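Local atomic coordinates of lipoprotein (Colwellia psychrerythraea, PDB entry 3O0Y), a protein that is of unknown function but belongs to a family of the metallopeptidase-like clan MA, which is consistent with a peptidase-related role. Residues Q403-Y417 / E439-L452. Numbering follows the deposited sequence.
Sequences QYTSPAVDGSKPGIY and EANPGHHWQIALNL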
# COMPACT_ATOMS: atom_id res chain seq x y z
N GLN A 403 7.94 -5.12 -0.38
CA GLN A 403 6.87 -4.31 0.23
C GLN A 403 7.54 -3.57 1.37
O GLN A 403 8.57 -4.00 1.87
CB GLN A 403 5.80 -5.24 0.77
CG GLN A 403 4.61 -4.55 1.36
CD GLN A 403 3.48 -5.52 1.51
OE1 GLN A 403 3.63 -6.57 2.12
NE2 GLN A 403 2.37 -5.24 0.82
N TYR A 404 6.94 -2.49 1.80
CA TYR A 404 7.42 -1.77 2.97
C TYR A 404 6.25 -1.70 3.92
O TYR A 404 5.12 -1.35 3.51
CB TYR A 404 7.87 -0.34 2.63
CG TYR A 404 8.23 0.46 3.86
CD1 TYR A 404 9.38 0.24 4.51
CD2 TYR A 404 7.36 1.41 4.38
CE1 TYR A 404 9.69 0.96 5.65
CE2 TYR A 404 7.66 2.12 5.49
CZ TYR A 404 8.78 1.88 6.16
OH TYR A 404 9.08 2.59 7.29
N THR A 405 6.51 -2.02 5.17
CA THR A 405 5.55 -1.77 6.29
C THR A 405 6.03 -0.74 7.25
O THR A 405 7.20 -0.72 7.58
CB THR A 405 5.19 -3.07 7.03
OG1 THR A 405 6.39 -3.73 7.48
CG2 THR A 405 4.43 -4.04 6.09
N SER A 406 5.13 0.20 7.59
CA SER A 406 5.50 1.31 8.46
C SER A 406 5.92 0.87 9.87
O SER A 406 5.48 -0.17 10.37
CB SER A 406 4.30 2.22 8.59
OG SER A 406 4.49 3.21 9.65
N PRO A 407 6.81 1.64 10.49
CA PRO A 407 7.00 1.41 11.94
C PRO A 407 5.72 1.69 12.76
O PRO A 407 4.83 2.39 12.33
CB PRO A 407 8.04 2.43 12.32
CG PRO A 407 8.48 3.13 11.01
CD PRO A 407 7.34 2.93 10.07
N ALA A 408 5.66 1.12 13.94
CA ALA A 408 4.71 1.60 14.94
C ALA A 408 5.12 3.03 15.32
O ALA A 408 6.33 3.35 15.29
CB ALA A 408 4.81 0.66 16.19
N VAL A 409 4.16 3.88 15.64
CA VAL A 409 4.44 5.28 15.94
C VAL A 409 5.55 5.39 16.97
O VAL A 409 6.49 6.16 16.83
CB VAL A 409 3.22 6.07 16.34
CG1 VAL A 409 3.57 7.55 16.53
CG2 VAL A 409 2.19 5.90 15.32
N ASP A 410 5.54 4.51 17.98
CA ASP A 410 6.56 4.60 19.05
C ASP A 410 7.87 3.96 18.76
O ASP A 410 8.77 4.04 19.57
CB ASP A 410 6.02 4.06 20.40
CG ASP A 410 5.77 2.56 20.40
OD1 ASP A 410 6.27 1.84 19.47
OD2 ASP A 410 5.05 2.12 21.35
N GLY A 411 8.04 3.34 17.62
CA GLY A 411 9.36 2.88 17.30
C GLY A 411 9.65 1.45 17.81
O GLY A 411 10.65 0.82 17.41
N SER A 412 8.74 0.91 18.61
CA SER A 412 8.94 -0.41 19.18
C SER A 412 8.95 -1.55 18.13
O SER A 412 9.57 -2.61 18.33
CB SER A 412 7.86 -0.67 20.23
OG SER A 412 6.58 -0.73 19.62
N LYS A 413 8.25 -1.36 17.03
CA LYS A 413 8.35 -2.29 15.89
C LYS A 413 8.85 -1.41 14.73
O LYS A 413 8.28 -0.32 14.55
CB LYS A 413 6.97 -2.87 15.63
CG LYS A 413 6.82 -3.64 14.31
CD LYS A 413 5.38 -3.80 13.85
CE LYS A 413 4.87 -2.49 13.23
NZ LYS A 413 3.41 -2.60 12.93
N PRO A 414 9.93 -1.83 14.01
CA PRO A 414 10.66 -1.01 13.05
C PRO A 414 9.92 -0.94 11.75
O PRO A 414 9.02 -1.77 11.51
CB PRO A 414 11.99 -1.80 12.87
CG PRO A 414 11.55 -3.21 13.09
CD PRO A 414 10.65 -3.11 14.27
N GLY A 415 10.26 0.03 10.89
CA GLY A 415 9.79 -0.10 9.52
C GLY A 415 10.55 -1.22 8.85
O GLY A 415 11.74 -1.41 9.12
N ILE A 416 9.87 -1.98 8.00
CA ILE A 416 10.49 -3.15 7.36
C ILE A 416 10.31 -3.16 5.86
O ILE A 416 9.20 -3.00 5.33
CB ILE A 416 9.86 -4.47 7.94
CG1 ILE A 416 10.08 -4.51 9.48
CG2 ILE A 416 10.44 -5.74 7.26
CD1 ILE A 416 9.13 -5.49 10.16
N TYR A 417 11.43 -3.38 5.19
CA TYR A 417 11.52 -3.69 3.80
C TYR A 417 11.49 -5.20 3.72
O TYR A 417 12.40 -5.90 4.13
CB TYR A 417 12.79 -3.06 3.21
CG TYR A 417 13.26 -3.53 1.83
CD1 TYR A 417 12.45 -4.14 0.92
CD2 TYR A 417 14.54 -3.21 1.43
CE1 TYR A 417 12.93 -4.51 -0.34
CE2 TYR A 417 15.02 -3.62 0.18
CZ TYR A 417 14.20 -4.23 -0.69
OH TYR A 417 14.67 -4.60 -1.93
N GLU A 439 11.71 0.91 -1.73
CA GLU A 439 11.10 0.41 -0.49
C GLU A 439 11.67 1.07 0.73
O GLU A 439 10.97 1.29 1.75
CB GLU A 439 11.18 -1.10 -0.40
CG GLU A 439 10.44 -1.93 -1.51
CD GLU A 439 8.97 -1.76 -1.58
OE1 GLU A 439 8.39 -1.05 -0.78
OE2 GLU A 439 8.41 -2.38 -2.51
N ALA A 440 12.96 1.29 0.70
CA ALA A 440 13.67 1.80 1.86
C ALA A 440 14.03 3.25 1.69
O ALA A 440 13.13 4.09 1.86
CB ALA A 440 14.82 0.88 2.26
N ASN A 441 15.30 3.61 1.51
CA ASN A 441 15.76 4.94 1.36
C ASN A 441 16.29 5.22 -0.07
O ASN A 441 17.02 4.40 -0.61
CB ASN A 441 16.91 5.18 2.30
CG ASN A 441 16.48 5.00 3.79
OD1 ASN A 441 15.26 5.17 4.12
ND2 ASN A 441 17.43 4.74 4.64
N PRO A 442 15.92 6.36 -0.64
CA PRO A 442 15.14 7.51 -0.17
C PRO A 442 13.64 7.39 -0.42
O PRO A 442 12.93 8.40 -0.22
CB PRO A 442 15.68 8.65 -1.07
CG PRO A 442 16.36 7.99 -2.13
CD PRO A 442 16.49 6.57 -1.98
N GLY A 443 13.15 6.17 -0.64
CA GLY A 443 11.73 5.94 -0.90
C GLY A 443 10.77 5.81 0.30
O GLY A 443 10.75 6.67 1.17
N HIS A 444 10.06 4.71 0.38
CA HIS A 444 8.99 4.61 1.36
C HIS A 444 9.43 4.82 2.79
O HIS A 444 8.75 5.56 3.50
CB HIS A 444 8.28 3.28 1.28
CG HIS A 444 7.35 3.10 0.11
ND1 HIS A 444 6.54 4.12 -0.37
CD2 HIS A 444 7.09 2.01 -0.63
CE1 HIS A 444 5.79 3.62 -1.35
NE2 HIS A 444 6.10 2.35 -1.53
N HIS A 445 10.49 4.17 3.24
CA HIS A 445 10.88 4.30 4.65
C HIS A 445 11.25 5.75 4.99
O HIS A 445 10.77 6.34 5.98
CB HIS A 445 12.04 3.36 5.01
CG HIS A 445 12.50 3.57 6.42
ND1 HIS A 445 11.72 3.17 7.49
CD2 HIS A 445 13.53 4.29 6.95
CE1 HIS A 445 12.30 3.58 8.62
NE2 HIS A 445 13.39 4.28 8.33
N TRP A 446 12.08 6.38 4.16
CA TRP A 446 12.54 7.70 4.45
C TRP A 446 11.31 8.65 4.55
O TRP A 446 11.22 9.45 5.48
CB TRP A 446 13.55 8.16 3.40
CG TRP A 446 14.40 9.34 3.81
CD1 TRP A 446 14.26 10.64 3.40
CD2 TRP A 446 15.58 9.30 4.60
NE1 TRP A 446 15.27 11.40 3.90
CE2 TRP A 446 16.09 10.61 4.65
CE3 TRP A 446 16.26 8.27 5.27
CZ2 TRP A 446 17.24 10.94 5.34
CZ3 TRP A 446 17.40 8.61 5.94
CH2 TRP A 446 17.92 9.91 5.93
N GLN A 447 10.40 8.51 3.61
CA GLN A 447 9.24 9.41 3.52
C GLN A 447 8.28 9.16 4.65
O GLN A 447 7.94 10.12 5.40
CB GLN A 447 8.57 9.29 2.18
CG GLN A 447 7.33 10.09 1.96
CD GLN A 447 6.11 9.39 2.45
OE1 GLN A 447 5.70 8.38 1.91
NE2 GLN A 447 5.40 10.04 3.43
N ILE A 448 7.90 7.90 4.83
CA ILE A 448 6.90 7.56 5.90
C ILE A 448 7.42 7.89 7.30
O ILE A 448 6.73 8.44 8.14
CB ILE A 448 6.49 6.09 5.76
CG1 ILE A 448 5.55 5.98 4.57
CG2 ILE A 448 5.84 5.50 7.05
CD1 ILE A 448 5.29 4.59 4.11
N ALA A 449 8.66 7.55 7.58
CA ALA A 449 9.25 7.86 8.84
C ALA A 449 9.36 9.35 9.12
O ALA A 449 9.02 9.84 10.22
CB ALA A 449 10.68 7.16 8.93
N LEU A 450 9.76 10.14 8.10
CA LEU A 450 9.72 11.60 8.27
C LEU A 450 8.30 12.09 8.55
O LEU A 450 8.13 12.97 9.37
CB LEU A 450 10.38 12.32 7.08
CG LEU A 450 11.88 12.27 7.04
CD1 LEU A 450 12.42 12.78 5.64
CD2 LEU A 450 12.54 13.09 8.25
N ASN A 451 7.30 11.56 7.85
CA ASN A 451 5.95 12.02 8.09
C ASN A 451 5.53 11.69 9.53
O ASN A 451 4.93 12.56 10.18
CB ASN A 451 5.01 11.35 7.15
CG ASN A 451 3.66 12.04 7.05
OD1 ASN A 451 3.30 12.96 7.85
ND2 ASN A 451 2.89 11.60 6.09
N LEU A 452 5.91 10.50 10.03
CA LEU A 452 5.56 10.17 11.40
C LEU A 452 6.20 11.10 12.39
O LEU A 452 5.58 11.49 13.40
CB LEU A 452 6.02 8.76 11.72
CG LEU A 452 5.23 7.65 11.14
CD1 LEU A 452 6.02 6.27 11.43
CD2 LEU A 452 3.74 7.60 11.61
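Both Tyr404 and His445 carry CG anti to the backbone N (chi1 174° and 176°), and these torsions bring the phenol end to the imidazole edge. Tyr404 belongs to an edge strand of a small mixed sheet, paired antiparallel with strand 416-419; His445 is the second residue of helix 444-452, just past a sequence running His-Glu-x-x-Pro-Gly-His from His438 to His444. That signature resembles the HExxH zinc motif of clan MA peptidases, lengthened by Pro442 and Gly443, with a cis peptide before Pro442.

Tyr404 OH and His445 ND1 share a hydrogen bond of 2.7 Å, met near the imidazole plane. The rings touch rim to rim with their planes at 68°, and the far nitrogen, NE2, is tied to Tyr384 O, so the imidazole is gripped at both ends. Backbone at the start of the helix lies over one face of the tyrosine ring, with His445 N above its centre. Farther along, Ile448 CD1 reaches Tyr404 CE2 at 3.7 Å. A phenylalanine in place of Tyr404 would probably keep much of this ring packing but leave ND1 without its phenol mate and the imidazole less firmly fixed in rotation.

From strand 416-419, Tyr417 offers a ring face to Glu439: CB sits over it in a CH-pi contact, 3.9 Å from the centroid, while Tyr417 OH is hydrogen-bonded to Thr436 OG1. The glutamate chain bends at chi2, bringing OE1 to 3.3 Å from Tyr404 N, too poorly angled for a hydrogen bond. A bound sulfate close to this side chain may mark a pocket.

Beyond the strand, Pro407 CD packs on Leu452 CD1 at 3.8 Å. Beside them, Ser406 OG donates to Pro407 O on a carbonyl lone pair, while lying 3.7 Å from Ile448 CG2.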